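Local coordinates for protein LD10117p (Drosophila melanogaster, PDB 5HJQ) that acts as a Rab35 GTPase-activating protein controlling synaptic vesicle protein recycling, here as the all-helical TBC domain that binds phosphoinositides, at residues Q245-H250 with V305-L310; G133-M138 with M208-A213; T192-L197 with V227-T232; Y167-T172 with I200-L205. All coordinates share one frame; numbering follows the deposited sequence.

Interaction 1 (Q245-H250 with V305-L310)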
loop_
_atom_site.group_PDB
_atom_site.type_symbol
_atom_site.label_atom_id
_atom_site.label_comp_id
_atom_site.label_asym_id
_atom_site.label_seq_id
_atom_site.Cartn_x
_atom_site.Cartn_y
_atom_site.Cartn_z
ATOM N N GLN A 245 -1.228 -14.719 -11.188
ATOM C CA GLN A 245 -0.994 -14.941 -12.608
ATOM C C GLN A 245 0.283 -14.252 -13.085
ATOM O O GLN A 245 1.062 -14.831 -13.842
ATOM C CB GLN A 245 -2.196 -14.453 -13.419
ATOM C CG GLN A 245 -1.876 -14.078 -14.854
ATOM C CD GLN A 245 -2.770 -12.961 -15.369
ATOM O OE1 GLN A 245 -3.946 -12.877 -15.011
ATOM N NE2 GLN A 245 -2.212 -12.090 -16.205
ATOM N N ILE A 246 0.494 -13.020 -12.633
ATOM C CA ILE A 246 1.679 -12.256 -13.013
ATOM C C ILE A 246 2.941 -12.894 -12.442
ATOM O O ILE A 246 3.971 -12.986 -13.113
ATOM C CB ILE A 246 1.585 -10.795 -12.530
ATOM C CG1 ILE A 246 0.396 -10.092 -13.187
ATOM C CG2 ILE A 246 2.875 -10.047 -12.823
ATOM C CD1 ILE A 246 0.156 -8.689 -12.666
ATOM N N ALA A 247 2.848 -13.341 -11.196
ATOM C CA ALA A 247 3.979 -13.950 -10.516
ATOM C C ALA A 247 4.348 -15.308 -11.120
ATOM O O ALA A 247 5.513 -15.703 -11.104
ATOM C CB ALA A 247 3.677 -14.092 -9.048
ATOM N N LYS A 248 3.358 -16.018 -11.651
ATOM C CA LYS A 248 3.611 -17.316 -12.274
ATOM C C LYS A 248 4.550 -17.201 -13.473
ATOM O O LYS A 248 5.277 -18.138 -13.788
ATOM C CB LYS A 248 2.297 -17.978 -12.699
ATOM C CG LYS A 248 1.635 -18.814 -11.612
ATOM C CD LYS A 248 0.286 -19.346 -12.079
ATOM C CE LYS A 248 -0.367 -20.243 -11.034
ATOM N NZ LYS A 248 0.228 -21.615 -10.994
ATOM N N LYS A 249 4.545 -16.048 -14.137
ATOM C CA LYS A 249 5.430 -15.846 -15.282
ATOM C C LYS A 249 6.666 -15.000 -14.946
ATOM O O LYS A 249 7.788 -15.381 -15.287
ATOM C CB LYS A 249 4.664 -15.217 -16.448
ATOM C CG LYS A 249 3.705 -16.175 -17.138
ATOM C CD LYS A 249 3.862 -16.131 -18.660
ATOM C CE LYS A 249 2.772 -16.935 -19.365
ATOM N NZ LYS A 249 2.817 -18.386 -19.023
ATOM N N HIS A 250 6.470 -13.868 -14.271
ATOM C CA HIS A 250 7.576 -12.943 -14.012
ATOM C C HIS A 250 8.484 -13.356 -12.853
ATOM O O HIS A 250 9.642 -12.942 -12.790
ATOM C CB HIS A 250 7.044 -11.530 -13.765
ATOM C CG HIS A 250 6.823 -10.746 -15.020
ATOM N ND1 HIS A 250 7.831 -10.038 -15.638
ATOM C CD2 HIS A 250 5.716 -10.562 -15.777
ATOM C CE1 HIS A 250 7.354 -9.448 -16.719
ATOM N NE2 HIS A 250 6.072 -9.750 -16.826
ATOM N N VAL A 305 6.389 -4.367 -6.567
ATOM C CA VAL A 305 7.133 -4.601 -5.333
ATOM C C VAL A 305 6.923 -6.031 -4.837
ATOM O O VAL A 305 7.819 -6.639 -4.248
ATOM C CB VAL A 305 6.720 -3.587 -4.241
ATOM C CG1 VAL A 305 7.478 -3.839 -2.949
ATOM C CG2 VAL A 305 6.963 -2.166 -4.726
ATOM N N ALA A 306 5.737 -6.569 -5.096
ATOM C CA ALA A 306 5.424 -7.947 -4.743
ATOM C C ALA A 306 6.343 -8.916 -5.484
ATOM O O ALA A 306 6.862 -9.865 -4.898
ATOM C CB ALA A 306 3.965 -8.250 -5.047
ATOM N N LEU A 307 6.542 -8.660 -6.774
ATOM C CA LEU A 307 7.446 -9.460 -7.596
ATOM C C LEU A 307 8.874 -9.412 -7.064
ATOM O O LEU A 307 9.538 -10.444 -6.940
ATOM C CB LEU A 307 7.418 -8.979 -9.048
ATOM C CG LEU A 307 6.067 -9.005 -9.761
ATOM C CD1 LEU A 307 6.210 -8.499 -11.187
ATOM C CD2 LEU A 307 5.475 -10.417 -9.740
ATOM N N VAL A 308 9.332 -8.200 -6.753
ATOM C CA VAL A 308 10.687 -7.969 -6.260
ATOM C C VAL A 308 10.946 -8.729 -4.970
ATOM O O VAL A 308 11.973 -9.392 -4.826
ATOM C CB VAL A 308 10.950 -6.464 -6.021
ATOM C CG1 VAL A 308 12.310 -6.251 -5.377
ATOM C CG2 VAL A 308 10.865 -5.713 -7.320
ATOM N N ILE A 309 10.008 -8.626 -4.034
ATOM C CA ILE A 309 10.102 -9.344 -2.769
ATOM C C ILE A 309 10.245 -10.848 -3.004
ATOM O O ILE A 309 11.074 -11.508 -2.374
ATOM C CB ILE A 309 8.872 -9.081 -1.878
ATOM C CG1 ILE A 309 8.845 -7.620 -1.420
ATOM C CG2 ILE A 309 8.866 -10.018 -0.678
ATOM C CD1 ILE A 309 7.702 -7.302 -0.481
ATOM N N LEU A 310 9.444 -11.376 -3.926
ATOM C CA LEU A 310 9.472 -12.801 -4.250
ATOM C C LEU A 310 10.817 -13.234 -4.831
ATOM O O LEU A 310 11.331 -14.299 -4.489
ATOM C CB LEU A 310 8.344 -13.149 -5.224
ATOM C CG LEU A 310 6.956 -13.239 -4.588
ATOM C CD1 LEU A 310 5.879 -13.307 -5.652
ATOM C CD2 LEU A 310 6.879 -14.449 -3.674
#
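Leu307 reaches across from helix 300-317 and sets its two methyl groups against Ile246, Ala247 and His250 of helix 233-250. The side chains of Ile246 and Leu307 cross at about a right angle. The branch methyl CG2 of Ile246 sits at the fork of the leucine, with Leu307 CD1 4.0 Å away and CD2 just as near. That methyl lies anti to its own backbone N, which turns it to the leucine. Leu307 CD2 leans on the backbone of the other helix, 3.9 Å from Ala247 CA. Leu307 CD1 meets the base of the histidine side chain, 4.1 Å from His250 CB, before the imidazole turns away. One turn on, Leu310 CD1 touches the methyl of alanine, 4.1 Å from Ala247 CB. No hydrogen bond crosses, and the contact is apolar. With an alanine at Leu307, the forked contact would be lost and a gap would probably open between helix 300-317 and the Ile246, Ala247, His250 side of helix 233-250. The axes of the two segments come within 10.5 Å and cross at 46°. Leu360, which belongs to the pocket that binds inositol trisphosphate, touches both Ile246 and His250, so the contact lies beside this lipid-binding site. Phe271 of helix 268-271 packs on Ala247 and Leu310, Trp277 of helix 274-279 also meets Leu310, and helix 347-356 covers Val308 on helix 300-317.

Interaction 2 (G133-M138 with M208-A213)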
loop_
_atom_site.group_PDB
_atom_site.type_symbol
_atom_site.label_atom_id
_atom_site.label_comp_id
_atom_site.label_asym_id
_atom_site.label_seq_id
_atom_site.Cartn_x
_atom_site.Cartn_y
_atom_site.Cartn_z
ATOM N N GLY A 133 -15.447 22.084 4.073
ATOM C CA GLY A 133 -15.520 21.553 5.422
ATOM C C GLY A 133 -16.373 20.301 5.487
ATOM O O GLY A 133 -16.844 19.912 6.558
ATOM N N PHE A 134 -16.554 19.669 4.329
ATOM C CA PHE A 134 -17.428 18.506 4.176
ATOM C C PHE A 134 -17.139 17.396 5.182
ATOM O O PHE A 134 -18.063 16.762 5.693
ATOM C CB PHE A 134 -17.312 17.954 2.753
ATOM C CG PHE A 134 -18.319 16.892 2.430
ATOM C CD1 PHE A 134 -19.658 17.213 2.283
ATOM C CD2 PHE A 134 -17.928 15.574 2.260
ATOM C CE1 PHE A 134 -20.590 16.238 1.983
ATOM C CE2 PHE A 134 -18.854 14.594 1.957
ATOM C CZ PHE A 134 -20.188 14.926 1.819
ATOM N N TYR A 135 -15.859 17.173 5.466
ATOM C CA TYR A 135 -15.452 16.136 6.409
ATOM C C TYR A 135 -16.114 16.293 7.773
ATOM O O TYR A 135 -16.718 15.359 8.293
ATOM C CB TYR A 135 -13.933 16.131 6.584
ATOM C CG TYR A 135 -13.454 15.090 7.571
ATOM C CD1 TYR A 135 -13.684 13.740 7.345
ATOM C CD2 TYR A 135 -12.785 15.455 8.733
ATOM C CE1 TYR A 135 -13.257 12.777 8.242
ATOM C CE2 TYR A 135 -12.349 14.497 9.638
ATOM C CZ TYR A 135 -12.590 13.158 9.384
ATOM O OH TYR A 135 -12.169 12.193 10.272
ATOM N N TRP A 136 -16.000 17.486 8.344
ATOM C CA TRP A 136 -16.485 17.732 9.696
ATOM C C TRP A 136 -18.004 17.670 9.785
ATOM O O TRP A 136 -18.557 17.349 10.837
ATOM C CB TRP A 136 -15.963 19.077 10.193
ATOM C CG TRP A 136 -14.476 19.079 10.238
ATOM C CD1 TRP A 136 -13.627 19.769 9.424
ATOM C CD2 TRP A 136 -13.652 18.305 11.117
ATOM N NE1 TRP A 136 -12.323 19.489 9.757
ATOM C CE2 TRP A 136 -12.313 18.593 10.792
ATOM C CE3 TRP A 136 -13.920 17.406 12.153
ATOM C CZ2 TRP A 136 -11.243 18.013 11.471
ATOM C CZ3 TRP A 136 -12.858 16.833 12.825
ATOM C CH2 TRP A 136 -11.535 17.140 12.483
ATOM N N GLU A 137 -18.678 17.962 8.678
ATOM C CA GLU A 137 -20.112 17.728 8.595
ATOM C C GLU A 137 -20.400 16.245 8.803
ATOM O O GLU A 137 -21.257 15.873 9.605
ATOM C CB GLU A 137 -20.663 18.191 7.249
ATOM C CG GLU A 137 -22.169 18.046 7.130
ATOM C CD GLU A 137 -22.910 18.842 8.188
ATOM O OE1 GLU A 137 -22.548 20.021 8.412
ATOM O OE2 GLU A 137 -23.844 18.284 8.804
ATOM N N MET A 138 -19.667 15.407 8.074
ATOM C CA MET A 138 -19.778 13.958 8.207
ATOM C C MET A 138 -19.442 13.508 9.626
ATOM O O MET A 138 -20.149 12.686 10.208
ATOM C CB MET A 138 -18.856 13.256 7.210
ATOM C CG MET A 138 -19.130 13.573 5.747
ATOM S SD MET A 138 -20.675 12.861 5.148
ATOM C CE MET A 138 -21.758 14.283 5.254
ATOM N N MET A 208 0.265 14.460 7.297
ATOM C CA MET A 208 -0.738 15.505 7.106
ATOM C C MET A 208 -1.793 15.493 8.211
ATOM O O MET A 208 -1.728 14.689 9.142
ATOM C CB MET A 208 -1.408 15.353 5.739
ATOM C CG MET A 208 -2.298 14.119 5.621
ATOM S SD MET A 208 -2.842 13.830 3.927
ATOM C CE MET A 208 -1.293 13.370 3.156
ATOM N N SER A 209 -2.761 16.396 8.107
ATOM C CA SER A 209 -3.818 16.493 9.106
ATOM C C SER A 209 -4.899 15.448 8.867
ATOM O O SER A 209 -4.922 14.791 7.826
ATOM C CB SER A 209 -4.435 17.892 9.103
ATOM O OG SER A 209 -5.081 18.155 7.871
ATOM N N GLU A 210 -5.793 15.309 9.839
ATOM C CA GLU A 210 -6.897 14.362 9.765
ATOM C C GLU A 210 -7.786 14.602 8.553
ATOM O O GLU A 210 -8.143 13.663 7.840
ATOM C CB GLU A 210 -7.734 14.434 11.042
ATOM C CG GLU A 210 -9.105 13.793 10.930
ATOM C CD GLU A 210 -9.762 13.589 12.282
ATOM O OE1 GLU A 210 -9.138 13.948 13.304
ATOM O OE2 GLU A 210 -10.899 13.070 12.323
ATOM N N GLU A 211 -8.141 15.862 8.326
ATOM C CA GLU A 211 -9.022 16.215 7.219
ATOM C C GLU A 211 -8.342 16.010 5.869
ATOM O O GLU A 211 -8.978 15.574 4.912
ATOM C CB GLU A 211 -9.504 17.661 7.342
ATOM C CG GLU A 211 -10.461 18.062 6.232
ATOM C CD GLU A 211 -11.035 19.448 6.423
ATOM O OE1 GLU A 211 -10.470 20.221 7.226
ATOM O OE2 GLU A 211 -12.050 19.764 5.765
ATOM N N GLU A 212 -7.054 16.328 5.791
ATOM C CA GLU A 212 -6.307 16.132 4.554
ATOM C C GLU A 212 -6.178 14.647 4.213
ATOM O O GLU A 212 -6.306 14.257 3.052
ATOM C CB GLU A 212 -4.924 16.771 4.652
ATOM C CG GLU A 212 -4.913 18.243 4.299
ATOM C CD GLU A 212 -3.580 18.909 4.586
ATOM O OE1 GLU A 212 -3.053 18.724 5.704
ATOM O OE2 GLU A 212 -3.058 19.614 3.693
ATOM N N ALA A 213 -5.923 13.831 5.232
ATOM C CA ALA A 213 -5.862 12.383 5.067
ATOM C C ALA A 213 -7.166 11.867 4.482
ATOM O O ALA A 213 -7.159 11.068 3.550
ATOM C CB ALA A 213 -5.568 11.706 6.394
#
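Tyr135 and Trp136, at the start of helix 134-143, meet two glutamates in the first turn of helix 210-221. This joins two helices of the all-helical TBC fold at the protein surface. Tyr135 OH donates to Glu210 OE2 at 2.6 Å, a short bond. It uses the anti lone pair of the carboxylate oxygen, which lies in the plane of the tyrosine ring at its edge. The ring and the carboxylate are steeply turned. Trp136 makes a weak bond, with NE1 3.2 Å from Glu211 OE1 and an N-H...O angle of 143°. Its indole stands nearly upright to this carboxylate, the planes 77° apart. The chain of Glu211 is extended, with CG anti to the backbone N (chi1 -178°). This carries it past Tyr135, and its CG lies 4.0 Å from Tyr135 CB. Within its own helix, Tyr135 also packs on Trp136, with CD2 over the centre of one indole face.

Further out, Glu210 OE2 forms a salt bridge with Arg179 of helix 171-187. The same oxygen therefore serves the tyrosine hydroxyl and the guanidinium, which probably helps it keep its negative charge. Tyr214 meets the Tyr135 ring from helix 210-221. The start of that helix carries a capping box of Ser209 and Glu212. Both bonds of the box are weak. Ser209 OG also donates to Glu212 OE1 at 3.0 Å, which joins the two side chains.

Interaction 3 (T192-L197 with V227-T232)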
loop_
_atom_site.group_PDB
_atom_site.type_symbol
_atom_site.label_atom_id
_atom_site.label_comp_id
_atom_site.label_asym_id
_atom_site.label_seq_id
_atom_site.Cartn_x
_atom_site.Cartn_y
_atom_site.Cartn_z
ATOM N N THR A 192 -17.478 -2.707 1.132
ATOM C CA THR A 192 -17.926 -3.848 1.923
ATOM C C THR A 192 -16.753 -4.668 2.455
ATOM O O THR A 192 -16.865 -5.340 3.480
ATOM C CB THR A 192 -18.851 -4.758 1.101
ATOM O OG1 THR A 192 -18.154 -5.221 -0.063
ATOM C CG2 THR A 192 -20.091 -3.993 0.666
ATOM N N TYR A 193 -15.625 -4.603 1.757
ATOM C CA TYR A 193 -14.421 -5.295 2.196
ATOM C C TYR A 193 -13.181 -4.573 1.684
ATOM O O TYR A 193 -12.912 -4.559 0.484
ATOM C CB TYR A 193 -14.428 -6.752 1.721
ATOM C CG TYR A 193 -13.278 -7.575 2.257
ATOM C CD1 TYR A 193 -13.230 -7.943 3.597
ATOM C CD2 TYR A 193 -12.243 -7.991 1.427
ATOM C CE1 TYR A 193 -12.183 -8.694 4.098
ATOM C CE2 TYR A 193 -11.191 -8.747 1.920
ATOM C CZ TYR A 193 -11.169 -9.095 3.256
ATOM O OH TYR A 193 -10.129 -9.843 3.756
ATOM N N SER A 194 -12.432 -3.970 2.598
ATOM C CA SER A 194 -11.245 -3.218 2.216
ATOM C C SER A 194 -10.191 -3.227 3.315
ATOM O O SER A 194 -9.989 -2.222 3.994
ATOM C CB SER A 194 -11.624 -1.779 1.865
ATOM O OG SER A 194 -10.512 -1.081 1.341
ATOM N N PRO A 195 -9.502 -4.367 3.482
ATOM C CA PRO A 195 -8.473 -4.539 4.513
ATOM C C PRO A 195 -7.287 -3.595 4.329
ATOM O O PRO A 195 -6.462 -3.463 5.229
ATOM C CB PRO A 195 -8.037 -6.001 4.331
ATOM C CG PRO A 195 -8.402 -6.338 2.936
ATOM C CD PRO A 195 -9.654 -5.576 2.655
ATOM N N VAL A 196 -7.208 -2.962 3.164
ATOM C CA VAL A 196 -6.109 -2.065 2.822
ATOM C C VAL A 196 -6.348 -0.637 3.312
ATOM O O VAL A 196 -5.405 0.117 3.559
ATOM C CB VAL A 196 -5.892 -2.037 1.294
ATOM C CG1 VAL A 196 -4.598 -1.340 0.950
ATOM C CG2 VAL A 196 -5.908 -3.462 0.723
ATOM N N LEU A 197 -7.618 -0.275 3.454
ATOM C CA LEU A 197 -8.006 1.113 3.666
ATOM C C LEU A 197 -7.440 1.699 4.962
ATOM O O LEU A 197 -6.929 2.818 4.965
ATOM C CB LEU A 197 -9.531 1.226 3.650
ATOM C CG LEU A 197 -10.125 2.610 3.384
ATOM C CD1 LEU A 197 -11.401 2.480 2.553
ATOM C CD2 LEU A 197 -10.395 3.352 4.689
ATOM N N VAL A 227 -6.878 2.303 -10.280
ATOM C CA VAL A 227 -7.267 1.541 -9.101
ATOM C C VAL A 227 -6.245 1.738 -7.984
ATOM O O VAL A 227 -5.042 1.638 -8.213
ATOM C CB VAL A 227 -7.396 0.036 -9.419
ATOM C CG1 VAL A 227 -7.770 -0.744 -8.170
ATOM C CG2 VAL A 227 -8.420 -0.192 -10.527
ATOM N N PHE A 228 -6.729 2.019 -6.777
ATOM C CA PHE A 228 -5.857 2.215 -5.625
ATOM C C PHE A 228 -6.221 1.259 -4.498
ATOM O O PHE A 228 -5.387 0.491 -4.018
ATOM C CB PHE A 228 -5.938 3.663 -5.118
ATOM C CG PHE A 228 -5.433 4.678 -6.097
ATOM C CD1 PHE A 228 -6.273 5.210 -7.060
ATOM C CD2 PHE A 228 -4.113 5.095 -6.061
ATOM C CE1 PHE A 228 -5.808 6.143 -7.965
ATOM C CE2 PHE A 228 -3.641 6.026 -6.965
ATOM C CZ PHE A 228 -4.490 6.550 -7.919
ATOM N N ILE A 229 -7.481 1.319 -4.084
ATOM C CA ILE A 229 -7.949 0.583 -2.920
ATOM C C ILE A 229 -9.163 -0.283 -3.270
ATOM O O ILE A 229 -10.216 0.233 -3.650
ATOM C CB ILE A 229 -8.309 1.547 -1.771
ATOM C CG1 ILE A 229 -7.059 2.266 -1.255
ATOM C CG2 ILE A 229 -8.966 0.803 -0.637
ATOM C CD1 ILE A 229 -7.371 3.421 -0.319
ATOM N N ASN A 230 -9.013 -1.598 -3.152
ATOM C CA ASN A 230 -10.113 -2.511 -3.447
ATOM C C ASN A 230 -11.181 -2.441 -2.365
ATOM O O ASN A 230 -10.864 -2.386 -1.178
ATOM C CB ASN A 230 -9.598 -3.940 -3.606
ATOM C CG ASN A 230 -8.780 -4.120 -4.868
ATOM O OD1 ASN A 230 -7.781 -4.840 -4.879
ATOM N ND2 ASN A 230 -9.194 -3.451 -5.942
ATOM N N GLN A 231 -12.444 -2.449 -2.781
ATOM C CA GLN A 231 -13.542 -2.120 -1.880
ATOM C C GLN A 231 -14.535 -3.257 -1.642
ATOM O O GLN A 231 -15.283 -3.229 -0.662
ATOM C CB GLN A 231 -14.274 -0.892 -2.419
ATOM C CG GLN A 231 -13.407 0.361 -2.414
ATOM C CD GLN A 231 -13.947 1.450 -3.314
ATOM O OE1 GLN A 231 -15.160 1.638 -3.431
ATOM N NE2 GLN A 231 -13.046 2.166 -3.973
ATOM N N THR A 232 -14.546 -4.252 -2.524
ATOM C CA THR A 232 -15.381 -5.432 -2.318
ATOM C C THR A 232 -14.516 -6.683 -2.215
ATOM O O THR A 232 -13.352 -6.679 -2.617
ATOM C CB THR A 232 -16.414 -5.623 -3.450
ATOM O OG1 THR A 232 -15.752 -6.045 -4.649
ATOM C CG2 THR A 232 -17.174 -4.332 -3.714
#
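Ser194 sets its hydroxyl against the backbone carbonyl of Asn230 and the branch methyl of Ile229. Its OG donates to Asn230 O at 2.9 Å, tilted 24° from the carbonyl plane. The same oxygen lies close to a methyl, 3.1 Å from Ile229 CG2. The hydroxyl gets there because OG is anti to the backbone N of Ser194 (chi1 -173°). Beyond it, Leu197 CB continues the apolar side of the contact, 4.3 Å from Ile229 CG2.

At the other end, one carbonyl takes two successive amides. Thr192 N reaches Gln231 O at 2.9 Å, nearly in line with the carbonyl bond. Tyr193 N comes to the same Gln231 O at 2.8 Å, from above the carbonyl plane. The two bonds tie the backbone at Thr192 and Tyr193 to the other loop. Neither segment is a strand. They are loops of the all-helical TBC fold, leading into helices 197-204 and 233-250. Thr232 is the N-cap of the second helix, with its OG1 bonded to Gln235 N. Its backbone passes close to Thr192, whose OG1 is 3.6 Å from Thr232 CA.

The Tyr193 ring carries Pro195 CD over one face, offset toward the rim. It also has a cation-pi contact with Lys233 and an edge-to-face contact with His236, both on helix 233-250. The side chain of Asn230 is held by Thr239, and Gln231 NE2 bonds to Val221 O.

Interaction 4 (Y167-T172 with I200-L205)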
loop_
_atom_site.group_PDB
_atom_site.type_symbol
_atom_site.label_atom_id
_atom_site.label_comp_id
_atom_site.label_asym_id
_atom_site.label_seq_id
_atom_site.Cartn_x
_atom_site.Cartn_y
_atom_site.Cartn_z
ATOM N N TYR A 167 1.374 1.465 12.798
ATOM C CA TYR A 167 2.755 1.903 12.607
ATOM C C TYR A 167 3.222 2.781 13.771
ATOM O O TYR A 167 3.201 2.346 14.920
ATOM C CB TYR A 167 2.905 2.638 11.272
ATOM C CG TYR A 167 2.440 1.815 10.089
ATOM C CD1 TYR A 167 3.151 0.695 9.676
ATOM C CD2 TYR A 167 1.288 2.155 9.389
ATOM C CE1 TYR A 167 2.728 -0.066 8.599
ATOM C CE2 TYR A 167 0.857 1.400 8.310
ATOM C CZ TYR A 167 1.584 0.291 7.921
ATOM O OH TYR A 167 1.167 -0.462 6.850
ATOM N N HIS A 168 3.620 4.017 13.483
ATOM C CA HIS A 168 4.187 4.883 14.514
ATOM C C HIS A 168 3.172 5.855 15.112
ATOM O O HIS A 168 3.542 6.755 15.865
ATOM C CB HIS A 168 5.376 5.665 13.949
ATOM C CG HIS A 168 6.507 4.798 13.492
ATOM N ND1 HIS A 168 7.188 5.022 12.314
ATOM C CD2 HIS A 168 7.075 3.704 14.052
ATOM C CE1 HIS A 168 8.128 4.105 12.170
ATOM N NE2 HIS A 168 8.081 3.293 13.211
ATOM N N LEU A 169 1.896 5.673 14.783
ATOM C CA LEU A 169 0.848 6.552 15.292
ATOM C C LEU A 169 0.709 6.467 16.808
ATOM O O LEU A 169 0.714 5.379 17.383
ATOM C CB LEU A 169 -0.500 6.225 14.645
ATOM C CG LEU A 169 -0.716 6.597 13.179
ATOM C CD1 LEU A 169 -2.154 6.293 12.771
ATOM C CD2 LEU A 169 -0.379 8.060 12.945
ATOM N N THR A 170 0.578 7.626 17.446
ATOM C CA THR A 170 0.292 7.690 18.871
ATOM C C THR A 170 -1.117 7.171 19.140
ATOM O O THR A 170 -1.839 6.805 18.211
ATOM C CB THR A 170 0.416 9.124 19.407
ATOM O OG1 THR A 170 -0.559 9.955 18.766
ATOM C CG2 THR A 170 1.806 9.681 19.131
ATOM N N SER A 171 -1.511 7.145 20.409
ATOM C CA SER A 171 -2.854 6.706 20.774
ATOM C C SER A 171 -3.901 7.639 20.171
ATOM O O SER A 171 -4.980 7.204 19.767
ATOM C CB SER A 171 -3.007 6.640 22.293
ATOM O OG SER A 171 -2.840 7.922 22.873
ATOM N N THR A 172 -3.570 8.924 20.108
ATOM C CA THR A 172 -4.447 9.912 19.492
ATOM C C THR A 172 -4.474 9.722 17.981
ATOM O O THR A 172 -5.509 9.899 17.338
ATOM C CB THR A 172 -3.999 11.344 19.823
ATOM O OG1 THR A 172 -3.908 11.495 21.245
ATOM C CG2 THR A 172 -4.992 12.364 19.273
ATOM N N ILE A 200 -3.464 2.343 5.080
ATOM C CA ILE A 200 -3.129 3.509 4.271
ATOM C C ILE A 200 -3.483 4.801 5.013
ATOM O O ILE A 200 -2.705 5.760 5.021
ATOM C CB ILE A 200 -3.852 3.472 2.911
ATOM C CG1 ILE A 200 -3.307 2.334 2.042
ATOM C CG2 ILE A 200 -3.693 4.796 2.180
ATOM C CD1 ILE A 200 -3.933 2.275 0.662
ATOM N N THR A 201 -4.656 4.809 5.638
ATOM C CA THR A 201 -5.111 5.941 6.438
ATOM C C THR A 201 -4.078 6.301 7.497
ATOM O O THR A 201 -3.782 7.474 7.714
ATOM C CB THR A 201 -6.455 5.639 7.124
ATOM O OG1 THR A 201 -7.448 5.363 6.130
ATOM C CG2 THR A 201 -6.908 6.820 7.976
ATOM N N SER A 202 -3.524 5.279 8.140
ATOM C CA SER A 202 -2.480 5.471 9.138
ATOM C C SER A 202 -1.227 6.101 8.536
ATOM O O SER A 202 -0.593 6.946 9.161
ATOM C CB SER A 202 -2.124 4.138 9.801
ATOM O OG SER A 202 -3.177 3.681 10.632
ATOM N N ILE A 203 -0.870 5.678 7.328
ATOM C CA ILE A 203 0.319 6.188 6.652
ATOM C C ILE A 203 0.168 7.665 6.302
ATOM O O ILE A 203 1.074 8.467 6.535
ATOM C CB ILE A 203 0.620 5.387 5.369
ATOM C CG1 ILE A 203 0.953 3.933 5.710
ATOM C CG2 ILE A 203 1.768 6.015 4.604
ATOM C CD1 ILE A 203 1.320 3.093 4.505
ATOM N N LEU A 204 -0.983 8.012 5.738
ATOM C CA LEU A 204 -1.301 9.393 5.407
ATOM C C LEU A 204 -1.172 10.290 6.633
ATOM O O LEU A 204 -0.619 11.385 6.558
ATOM C CB LEU A 204 -2.714 9.485 4.838
ATOM C CG LEU A 204 -2.951 8.788 3.501
ATOM C CD1 LEU A 204 -4.435 8.709 3.219
ATOM C CD2 LEU A 204 -2.236 9.543 2.396
ATOM N N LEU A 205 -1.670 9.798 7.763
ATOM C CA LEU A 205 -1.711 10.561 9.006
ATOM C C LEU A 205 -0.327 10.861 9.582
ATOM O O LEU A 205 -0.203 11.632 10.531
ATOM C CB LEU A 205 -2.549 9.809 10.041
ATOM C CG LEU A 205 -4.065 9.923 9.857
ATOM C CD1 LEU A 205 -4.807 9.066 10.873
ATOM C CD2 LEU A 205 -4.494 11.389 9.965
#
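Tyr167 and Leu169 lie against one side of helix 197-204, where they meet Ser202, Ile203 and Leu205. With CG anti to its carbonyl carbon (chi1 -56°), Tyr167 turns the CD2-CE2 side of its ring to Ser202 and Ile203. The closest atoms are Tyr167 CE2 and Ile203 CG1, 3.6 Å apart. At the ring edge, near its plane, Tyr167 CD2 meets Ser202 CB at 4.0 Å.

Leu169 spreads its two methyls along the helix. CD1 packs on the serine, 3.5 Å from Ser202 OG. CD2 lies 4.0 Å from Leu205 CB, and the two leucine side chains cross at about a right angle. CG anti to the carbonyl carbon (chi1 -72°) and CD1 anti to CA (chi2 -175°) carry CD1 to Ser202 and leave CD2 for Leu205. If Leu169 were replaced by a glycine, Ser202 and Leu205 would probably lose their shared apolar cover and a gap would form between loop and helix.

The polar ends bond outside the contact. Ser202 OG is hydrogen-bonded to Leu165 O, and Tyr167 OH to Leu279 O of helix 274-279. The loop leads into helix 171-187, whose Val176 and Ala177 touch Leu205. Helix 210-221 packs on Leu204 and Leu205, while helix 284-297 meets Tyr167 and Ile203.

From the N terminus, helix 134-143 is the first to take part, and interaction 2 closes a long loop when it meets helix 210-221. Interaction 4 lies wholly within that loop, tying the lead-in to helix 171-187 to helix 197-204. The two touch, with Leu205 CD2 3.7 Å from Ala213 CB. Interaction 3 crosses both, since 192-197 lies within both loops and 227-232 lies beyond both. It links the loops before helices 197-204 and 233-250, and Ile229 packs on Ile200 of interaction 4. Interaction 1 follows in series, joining helix 233-250 to helix 300-317 near the lipid pocket. Its centre is about 37 Å from that of interaction 2, across the chain's centre.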